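Local coordinates for peptidase S8 and S53, subtilisin, kexin, sedolisin (Mycobacterium smegmatis, PDB 4KG7), which is a subtilisin-like serine endopeptidase, the mycosin MycP3, that probably acts in protein secretion through the mycobacterial type VII system ESX-3, at residues G263-T268 and A284-N289; N177-T182 and Y320-V325; G123-A128 and V328-R333. All coordinates share one frame; numbering follows the deposited sequence.

Contact 1 (G263-T268 and A284-N289); sequences GAVDST and AAPGEN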
loop_
_atom_site.group_PDB
_atom_site.type_symbol
_atom_site.label_atom_id
_atom_site.label_comp_id
_atom_site.label_asym_id
_atom_site.label_seq_id
_atom_site.Cartn_x
_atom_site.Cartn_y
_atom_site.Cartn_z
ATOM N N GLY A 263 5.821 -3.526 -6.539
ATOM C CA GLY A 263 7.240 -3.261 -6.301
ATOM C C GLY A 263 7.604 -1.817 -6.555
ATOM O O GLY A 263 6.811 -1.055 -7.083
ATOM N N ALA A 264 8.819 -1.419 -6.140
ATOM C CA ALA A 264 9.326 -0.047 -6.276
ATOM C C ALA A 264 10.318 0.048 -7.437
ATOM O O ALA A 264 11.130 -0.849 -7.648
ATOM C CB ALA A 264 9.997 0.394 -5.010
ATOM N N VAL A 265 10.200 1.125 -8.203
ATOM C CA VAL A 265 11.197 1.493 -9.200
ATOM C C VAL A 265 11.810 2.843 -8.900
ATOM O O VAL A 265 11.225 3.693 -8.203
ATOM C CB VAL A 265 10.640 1.466 -10.642
ATOM C CG1 VAL A 265 10.336 0.052 -11.101
ATOM C CG2 VAL A 265 9.421 2.387 -10.769
ATOM N N ASP A 266 13.020 3.043 -9.413
ATOM C CA ASP A 266 13.599 4.366 -9.452
ATOM C C ASP A 266 12.879 5.264 -10.490
ATOM O O ASP A 266 11.957 4.821 -11.162
ATOM C CB ASP A 266 15.145 4.258 -9.622
ATOM C CG ASP A 266 15.602 3.776 -10.988
ATOM O OD1 ASP A 266 14.879 3.874 -11.985
ATOM O OD2 ASP A 266 16.775 3.348 -11.040
ATOM N N SER A 267 13.261 6.529 -10.578
ATOM C CA SER A 267 12.517 7.438 -11.488
ATOM C C SER A 267 12.655 7.070 -12.977
ATOM O O SER A 267 11.847 7.546 -13.781
ATOM C CB SER A 267 12.901 8.895 -11.248
ATOM O OG SER A 267 14.298 9.082 -11.381
ATOM N N THR A 268 13.671 6.253 -13.337
ATOM C CA THR A 268 13.860 5.741 -14.722
ATOM C C THR A 268 13.086 4.466 -15.002
ATOM O O THR A 268 13.104 3.976 -16.137
ATOM C CB THR A 268 15.354 5.489 -15.131
ATOM O OG1 THR A 268 15.833 4.224 -14.630
ATOM C CG2 THR A 268 16.281 6.633 -14.684
ATOM N N ALA A 284 4.696 -2.215 -10.699
ATOM C CA ALA A 284 5.576 -1.359 -9.915
ATOM C C ALA A 284 5.226 0.087 -10.069
ATOM O O ALA A 284 4.473 0.462 -10.964
ATOM C CB ALA A 284 7.017 -1.588 -10.289
ATOM N N ALA A 285 5.776 0.911 -9.187
ATOM C CA ALA A 285 5.639 2.376 -9.329
ATOM C C ALA A 285 6.801 3.067 -8.588
ATOM O O ALA A 285 7.552 2.422 -7.872
ATOM C CB ALA A 285 4.272 2.836 -8.808
ATOM N N PRO A 286 6.964 4.368 -8.784
ATOM C CA PRO A 286 8.093 5.028 -8.106
ATOM C C PRO A 286 8.085 4.867 -6.594
ATOM O O PRO A 286 7.042 5.056 -5.962
ATOM C CB PRO A 286 7.942 6.490 -8.529
ATOM C CG PRO A 286 7.275 6.364 -9.881
ATOM C CD PRO A 286 6.238 5.314 -9.632
ATOM N N GLY A 287 9.250 4.529 -6.046
ATOM C CA GLY A 287 9.407 4.319 -4.606
ATOM C C GLY A 287 10.595 5.015 -3.952
ATOM O O GLY A 287 10.888 4.756 -2.792
ATOM N N GLU A 288 11.204 5.987 -4.629
ATOM C CA GLU A 288 12.424 6.653 -4.138
ATOM C C GLU A 288 12.254 8.162 -4.093
ATOM O O GLU A 288 11.625 8.750 -4.950
ATOM C CB GLU A 288 13.627 6.295 -5.008
ATOM C CG GLU A 288 13.919 4.819 -5.047
ATOM C CD GLU A 288 15.121 4.459 -5.872
ATOM O OE1 GLU A 288 16.019 5.326 -6.124
ATOM O OE2 GLU A 288 15.170 3.275 -6.294
ATOM N N ASN A 289 12.887 8.804 -3.109
ATOM C CA ASN A 289 12.881 10.282 -2.995
ATOM C C ASN A 289 11.464 10.843 -3.026
ATOM O O ASN A 289 11.173 11.836 -3.706
ATOM C CB ASN A 289 13.718 10.918 -4.091
ATOM C CG ASN A 289 15.143 10.394 -4.105
ATOM O OD1 ASN A 289 15.844 10.512 -3.110
ATOM N ND2 ASN A 289 15.528 9.711 -5.192
HETATM O O HOH W 1 11.443 6.581 -7.530
HETATM O O HOH W 2 15.140 7.404 -8.297
#
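Val265 meets Ala284 and Ala285 with its two methyl branches doing different work. With CG1 anti to the carbonyl carbon (chi1 -69°), that methyl lies 3.8 Å from Ala284 CB, methyl against methyl, while Val265 CG2 lies over the carbonyl of Ala285, 3.4 Å from Ala285 O. Ile363 touches both Val265 and Ala284. Ala264 and Ala285 turn to the other face of the sheet, where helix 318-335 packs, and Ala264 CB rests 4.0 Å from Gly287 CA.

These pairs belong to strands 259-265 and 281-286, the last two of the parallel sheet at the heart of the subtilisin fold, with 281-286 at its edge. Three backbone hydrogen bonds join them in parallel register: Ala285 N donates to Gly263 O, Val265 N reaches Ala285 O at 3.0 Å from well above the carbonyl plane (44° out of it), and Gly287 N reaches Val265 O at 3.0 Å, in that carbonyl's plane. Where the strands part, a water takes over, accepting from Glu288 N while sitting next to Val265 O.

Past the strand ends, Glu288 reaches out with an extended chain, and its carboxylate end comes up to Asp266: Glu288 OE2 stops 3.5 Å from Asp266 CB, so that an acid tip rests on an aliphatic carbon. The two carboxylates, probably both negative, do not meet: Asp266 OD2 and Glu288 OE2 are 5.0 Å apart. Each has its own partners. Glu288 OE2 hydrogen-bonds to Ser272 OG, and a second water links Glu288 OE1 to Ser267 N. Asp266 OD1 accepts from Gln270 N and, on its syn side, from Thr268 OG1 at 2.8 Å, pinning the turn that leaves the strand.

Contact 2 (N177-T182 and Y320-V325); sequences NISLVT and YAAAYV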
loop_
_atom_site.group_PDB
_atom_site.type_symbol
_atom_site.label_atom_id
_atom_site.label_comp_id
_atom_site.label_asym_id
_atom_site.label_seq_id
_atom_site.Cartn_x
_atom_site.Cartn_y
_atom_site.Cartn_z
ATOM N N ASN A 177 -5.984 0.338 -0.229
ATOM C CA ASN A 177 -4.539 0.475 -0.236
ATOM C C ASN A 177 -3.924 -0.046 1.057
ATOM O O ASN A 177 -4.300 0.404 2.151
ATOM C CB ASN A 177 -4.148 1.941 -0.441
ATOM C CG ASN A 177 -2.657 2.106 -0.607
ATOM O OD1 ASN A 177 -2.118 2.014 -1.702
ATOM N ND2 ASN A 177 -1.971 2.308 0.488
ATOM N N ILE A 178 -2.973 -0.967 0.914
ATOM C CA ILE A 178 -2.299 -1.591 2.040
ATOM C C ILE A 178 -0.797 -1.405 1.827
ATOM O O ILE A 178 -0.110 -2.251 1.258
ATOM C CB ILE A 178 -2.688 -3.078 2.188
ATOM C CG1 ILE A 178 -4.208 -3.269 2.190
ATOM C CG2 ILE A 178 -2.053 -3.704 3.421
ATOM C CD1 ILE A 178 -4.687 -4.697 2.052
ATOM N N SER A 179 -0.285 -0.257 2.299
ATOM C CA SER A 179 1.121 0.069 2.114
ATOM C C SER A 179 2.054 -0.517 3.176
ATOM O O SER A 179 3.288 -0.543 2.978
ATOM C CB SER A 179 1.301 1.578 2.039
ATOM O OG SER A 179 0.885 2.083 0.791
ATOM N N LEU A 180 1.497 -0.948 4.299
ATOM C CA LEU A 180 2.250 -1.669 5.313
ATOM C C LEU A 180 2.433 -3.125 4.911
ATOM O O LEU A 180 1.586 -3.699 4.218
ATOM C CB LEU A 180 1.548 -1.572 6.665
ATOM C CG LEU A 180 1.309 -0.158 7.237
ATOM C CD1 LEU A 180 0.494 -0.196 8.527
ATOM C CD2 LEU A 180 2.638 0.546 7.379
ATOM N N VAL A 181 3.538 -3.708 5.354
ATOM C CA VAL A 181 3.943 -5.068 4.996
ATOM C C VAL A 181 4.321 -5.825 6.262
ATOM O O VAL A 181 5.022 -5.292 7.134
ATOM C CB VAL A 181 5.207 -5.037 4.099
ATOM C CG1 VAL A 181 5.716 -6.425 3.750
ATOM C CG2 VAL A 181 4.936 -4.248 2.833
ATOM N N THR A 182 3.900 -7.078 6.338
ATOM C CA THR A 182 4.392 -8.031 7.309
ATOM C C THR A 182 5.004 -9.213 6.568
ATOM O O THR A 182 4.410 -9.706 5.611
ATOM C CB THR A 182 3.251 -8.528 8.220
ATOM O OG1 THR A 182 2.684 -7.389 8.883
ATOM C CG2 THR A 182 3.740 -9.566 9.229
ATOM N N TYR A 320 5.168 3.552 -0.822
ATOM C CA TYR A 320 4.848 4.708 -1.659
ATOM C C TYR A 320 4.488 4.297 -3.067
ATOM O O TYR A 320 3.630 4.912 -3.693
ATOM C CB TYR A 320 5.998 5.726 -1.607
ATOM C CG TYR A 320 6.376 6.060 -0.177
ATOM C CD1 TYR A 320 5.458 6.658 0.665
ATOM C CD2 TYR A 320 7.620 5.716 0.355
ATOM C CE1 TYR A 320 5.738 6.912 2.002
ATOM C CE2 TYR A 320 7.911 5.981 1.690
ATOM C CZ TYR A 320 6.968 6.578 2.498
ATOM O OH TYR A 320 7.290 6.813 3.819
ATOM N N ALA A 321 5.148 3.254 -3.579
ATOM C CA ALA A 321 4.849 2.672 -4.884
ATOM C C ALA A 321 3.393 2.196 -4.887
ATOM O O ALA A 321 2.634 2.447 -5.827
ATOM C CB ALA A 321 5.803 1.510 -5.158
ATOM N N ALA A 322 3.006 1.454 -3.852
ATOM C CA ALA A 322 1.610 0.984 -3.747
ATOM C C ALA A 322 0.634 2.146 -3.782
ATOM O O ALA A 322 -0.385 2.102 -4.464
ATOM C CB ALA A 322 1.418 0.172 -2.472
ATOM N N ALA A 323 0.972 3.209 -3.050
ATOM C CA ALA A 323 0.095 4.365 -2.998
ATOM C C ALA A 323 -0.133 4.938 -4.382
ATOM O O ALA A 323 -1.259 5.237 -4.773
ATOM C CB ALA A 323 0.671 5.412 -2.074
ATOM N N TYR A 324 0.938 5.078 -5.145
ATOM C CA TYR A 324 0.794 5.551 -6.535
ATOM C C TYR A 324 -0.149 4.655 -7.317
ATOM O O TYR A 324 -1.000 5.163 -8.049
ATOM C CB TYR A 324 2.161 5.601 -7.218
ATOM C CG TYR A 324 2.973 6.842 -6.938
ATOM C CD1 TYR A 324 2.462 8.112 -7.248
ATOM C CD2 TYR A 324 4.309 6.767 -6.513
ATOM C CE1 TYR A 324 3.187 9.258 -7.041
ATOM C CE2 TYR A 324 5.042 7.913 -6.302
ATOM C CZ TYR A 324 4.500 9.157 -6.602
ATOM O OH TYR A 324 5.250 10.297 -6.438
ATOM N N VAL A 325 0.020 3.339 -7.226
ATOM C CA VAL A 325 -0.839 2.447 -7.945
ATOM C C VAL A 325 -2.300 2.550 -7.521
ATOM O O VAL A 325 -3.184 2.515 -8.369
ATOM C CB VAL A 325 -0.329 0.998 -7.891
ATOM C CG1 VAL A 325 -1.328 0.023 -8.541
ATOM C CG2 VAL A 325 1.010 0.902 -8.600
#
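Asn177 and Ser179 set their polar side chains against the alanine face of the helix at Ala322 and Ala323, in a buried strand-end-to-helix contact near the centre of the molecule. Strand 175-178 ends here, and the first turns of helix 318-335 run past its tip. The approach is close because the helix offers alanines: the CA atoms of Ser179 and Ala322 are 6.0 Å apart, and those of Asn177 and Ala323 6.7 Å.

Both polar side chains leave the backbone toward the helix. Asn177 holds CG anti to its own backbone N (chi1 -174°), which brings one end of the amide up to the peptide joining Ala322 to Ala323. Ser179 places OG anti to the carbonyl carbon (chi1 -76°), and its hydroxyl comes tip to tip with the alanine methyl, Ser179 OG to Ala322 CB being 3.8 Å. The hydroxyl is committed to the start of the same helix, through a hydrogen bond with the carbonyl O of Ser319. That tie matters for position, since Ser319 is the predicted nucleophile of the charge-relay triad, and the side chain of Ser179 also lies about 4 Å from that of Asp73, its predicted acid. The arrangement is consistent with Ser179 acting as a second-shell residue that fixes the strand end against the active-site helix. In subtilisins the chain following this strand lines the substrate cleft, and residues 179-181 probably do likewise.

Around the contact, Val108 of helix 104-113 touches Asn177 and Ser179, Val211 of strand 209-213 touches Ala322, and strand 175-178 is hydrogen-bonded between strands 68-73 and 209-213.

Contact 3 (G123-A128 and V328-R333); sequences GVAPEA and VAALVR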
loop_
_atom_site.group_PDB
_atom_site.type_symbol
_atom_site.label_atom_id
_atom_site.label_comp_id
_atom_site.label_asym_id
_atom_site.label_seq_id
_atom_site.Cartn_x
_atom_site.Cartn_y
_atom_site.Cartn_z
ATOM N N GLY A 123 -1.618 14.918 -5.398
ATOM C CA GLY A 123 -1.983 13.517 -5.423
ATOM C C GLY A 123 -2.297 13.039 -6.826
ATOM O O GLY A 123 -2.578 13.845 -7.732
ATOM N N VAL A 124 -2.266 11.723 -7.027
ATOM C CA VAL A 124 -2.623 11.134 -8.325
ATOM C C VAL A 124 -4.090 11.410 -8.685
ATOM O O VAL A 124 -4.443 11.664 -9.847
ATOM C CB VAL A 124 -2.371 9.608 -8.318
ATOM C CG1 VAL A 124 -2.850 8.955 -9.609
ATOM C CG2 VAL A 124 -0.902 9.320 -8.102
ATOM N N ALA A 125 -4.942 11.263 -7.678
ATOM C CA ALA A 125 -6.388 11.284 -7.845
ATOM C C ALA A 125 -7.005 12.285 -6.861
ATOM O O ALA A 125 -7.732 11.900 -5.938
ATOM C CB ALA A 125 -6.938 9.871 -7.595
ATOM N N PRO A 126 -6.791 13.596 -7.084
ATOM C CA PRO A 126 -7.167 14.566 -6.058
ATOM C C PRO A 126 -8.680 14.716 -5.893
ATOM O O PRO A 126 -9.131 15.270 -4.893
ATOM C CB PRO A 126 -6.522 15.870 -6.541
ATOM C CG PRO A 126 -6.153 15.641 -7.948
ATOM C CD PRO A 126 -6.065 14.189 -8.211
ATOM N N GLU A 127 -9.465 14.236 -6.858
ATOM C CA GLU A 127 -10.919 14.302 -6.718
ATOM C C GLU A 127 -11.501 13.039 -6.062
ATOM O O GLU A 127 -12.712 12.971 -5.805
ATOM C CB GLU A 127 -11.586 14.597 -8.062
ATOM C CG GLU A 127 -11.284 16.011 -8.543
ATOM C CD GLU A 127 -11.991 16.358 -9.829
ATOM O OE1 GLU A 127 -12.976 15.692 -10.161
ATOM O OE2 GLU A 127 -11.580 17.316 -10.503
ATOM N N ALA A 128 -10.660 12.058 -5.772
ATOM C CA ALA A 128 -11.096 10.896 -5.008
ATOM C C ALA A 128 -11.281 11.261 -3.535
ATOM O O ALA A 128 -10.757 12.261 -3.062
ATOM C CB ALA A 128 -10.106 9.764 -5.167
ATOM N N VAL A 328 -3.670 5.544 -9.258
ATOM C CA VAL A 328 -3.937 5.234 -10.662
ATOM C C VAL A 328 -5.173 4.374 -10.830
ATOM O O VAL A 328 -5.959 4.597 -11.732
ATOM C CB VAL A 328 -2.735 4.566 -11.363
ATOM C CG1 VAL A 328 -3.032 4.290 -12.821
ATOM C CG2 VAL A 328 -1.505 5.449 -11.311
ATOM N N ALA A 329 -5.347 3.386 -9.956
ATOM C CA ALA A 329 -6.563 2.582 -9.960
ATOM C C ALA A 329 -7.805 3.457 -9.798
ATOM O O ALA A 329 -8.788 3.251 -10.477
ATOM C CB ALA A 329 -6.529 1.491 -8.891
ATOM N N ALA A 330 -7.759 4.448 -8.907
ATOM C CA ALA A 330 -8.891 5.362 -8.731
ATOM C C ALA A 330 -9.143 6.144 -10.025
ATOM O O ALA A 330 -10.305 6.354 -10.396
ATOM C CB ALA A 330 -8.666 6.331 -7.560
ATOM N N LEU A 331 -8.082 6.590 -10.702
ATOM C CA LEU A 331 -8.275 7.270 -11.998
ATOM C C LEU A 331 -9.028 6.359 -12.965
ATOM O O LEU A 331 -9.969 6.777 -13.661
ATOM C CB LEU A 331 -6.945 7.688 -12.617
ATOM C CG LEU A 331 -6.155 8.746 -11.856
ATOM C CD1 LEU A 331 -4.967 9.218 -12.709
ATOM C CD2 LEU A 331 -6.998 9.912 -11.353
ATOM N N VAL A 332 -8.575 5.119 -13.046
ATOM C CA VAL A 332 -9.119 4.156 -14.012
ATOM C C VAL A 332 -10.578 3.847 -13.672
ATOM O O VAL A 332 -11.423 3.793 -14.554
ATOM C CB VAL A 332 -8.256 2.873 -14.071
ATOM C CG1 VAL A 332 -8.961 1.766 -14.841
ATOM C CG2 VAL A 332 -6.909 3.188 -14.719
ATOM N N ARG A 333 -10.879 3.624 -12.388
ATOM C CA ARG A 333 -12.266 3.321 -12.016
ATOM C C ARG A 333 -13.206 4.489 -12.207
ATOM O O ARG A 333 -14.389 4.267 -12.491
ATOM C CB ARG A 333 -12.364 2.793 -10.585
ATOM C CG ARG A 333 -11.491 1.585 -10.313
ATOM C CD ARG A 333 -12.101 0.712 -9.245
ATOM N NE ARG A 333 -13.132 -0.151 -9.809
ATOM C CZ ARG A 333 -13.663 -1.185 -9.161
ATOM N NH1 ARG A 333 -13.367 -1.407 -7.892
ATOM N NH2 ARG A 333 -14.536 -1.962 -9.765
#
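Val124 and Ala125 set an apolar edge of their loop against residues 328-333 of helix 318-335, where methyls meet methyls at five places. Val124 holds CG1 anti to its backbone N (chi1 175°), which sends this branch between Val328 and Leu331: Val124 CG1 is 3.8 Å from Leu331 CD1 and 4.1 Å from Val328 CG2. Leu331 leaves the helix flank, but its end turns to the loop and lies obliquely to Val124, with its other methyl, CD2, 3.8 Å from Ala125 CB. Beside it, Ala125 CB faces Ala330 CB at 3.9 Å, with Ala128 CB flanking the same methyl at 4.4 Å.

Methyls also meet polar backbone. Val124 CG1 approaches Val328 N to 3.5 Å, and Leu331 CD2 lies 3.4 Å from Val124 O, itself hydrogen-bonded to Trp59 NE1 of helix 55-59.

Hydrogen bonds shape the loop itself. Residues 125-128 form a type I beta turn, closed by Ala128 N donating to Ala125 O, which brings both alanine methyls to the helix while Glu127 remains exposed. The loop joins helix 104-113 to strand 129-134 of the subtilisin fold, and its backbone bonds to Leu111 and Ile112 of that helix.

Methyls stand on at least one side of every contact and no polar pair links the two segments, Leu331 O bonding instead to Ser62 OG, so the fit depends on the shape of small and branched side chains.

In the fold
Helix 318-335 is the common thread. Contact 2 uses its beginning and contact 3 its later turns, their centres about 15 Å apart, with Tyr324 touching Val124 between them. The centre of contact 1 lies about 12 Å from that of contact 2, where Ala285 packs on Ala321 and Val325, and about 18 Å from that of contact 3, which it does not touch. Contacts 1 and 2 share the parallel sheet, at its edge and middle. Along the chain the pairings are concentric: 123-128 closes with 328-333, inside it 177-182 with 320-325, and innermost 263-268 with 284-289. The helix carrying the predicted catalytic serine at its start is thereby held against strands and a loop from distant parts of the sequence.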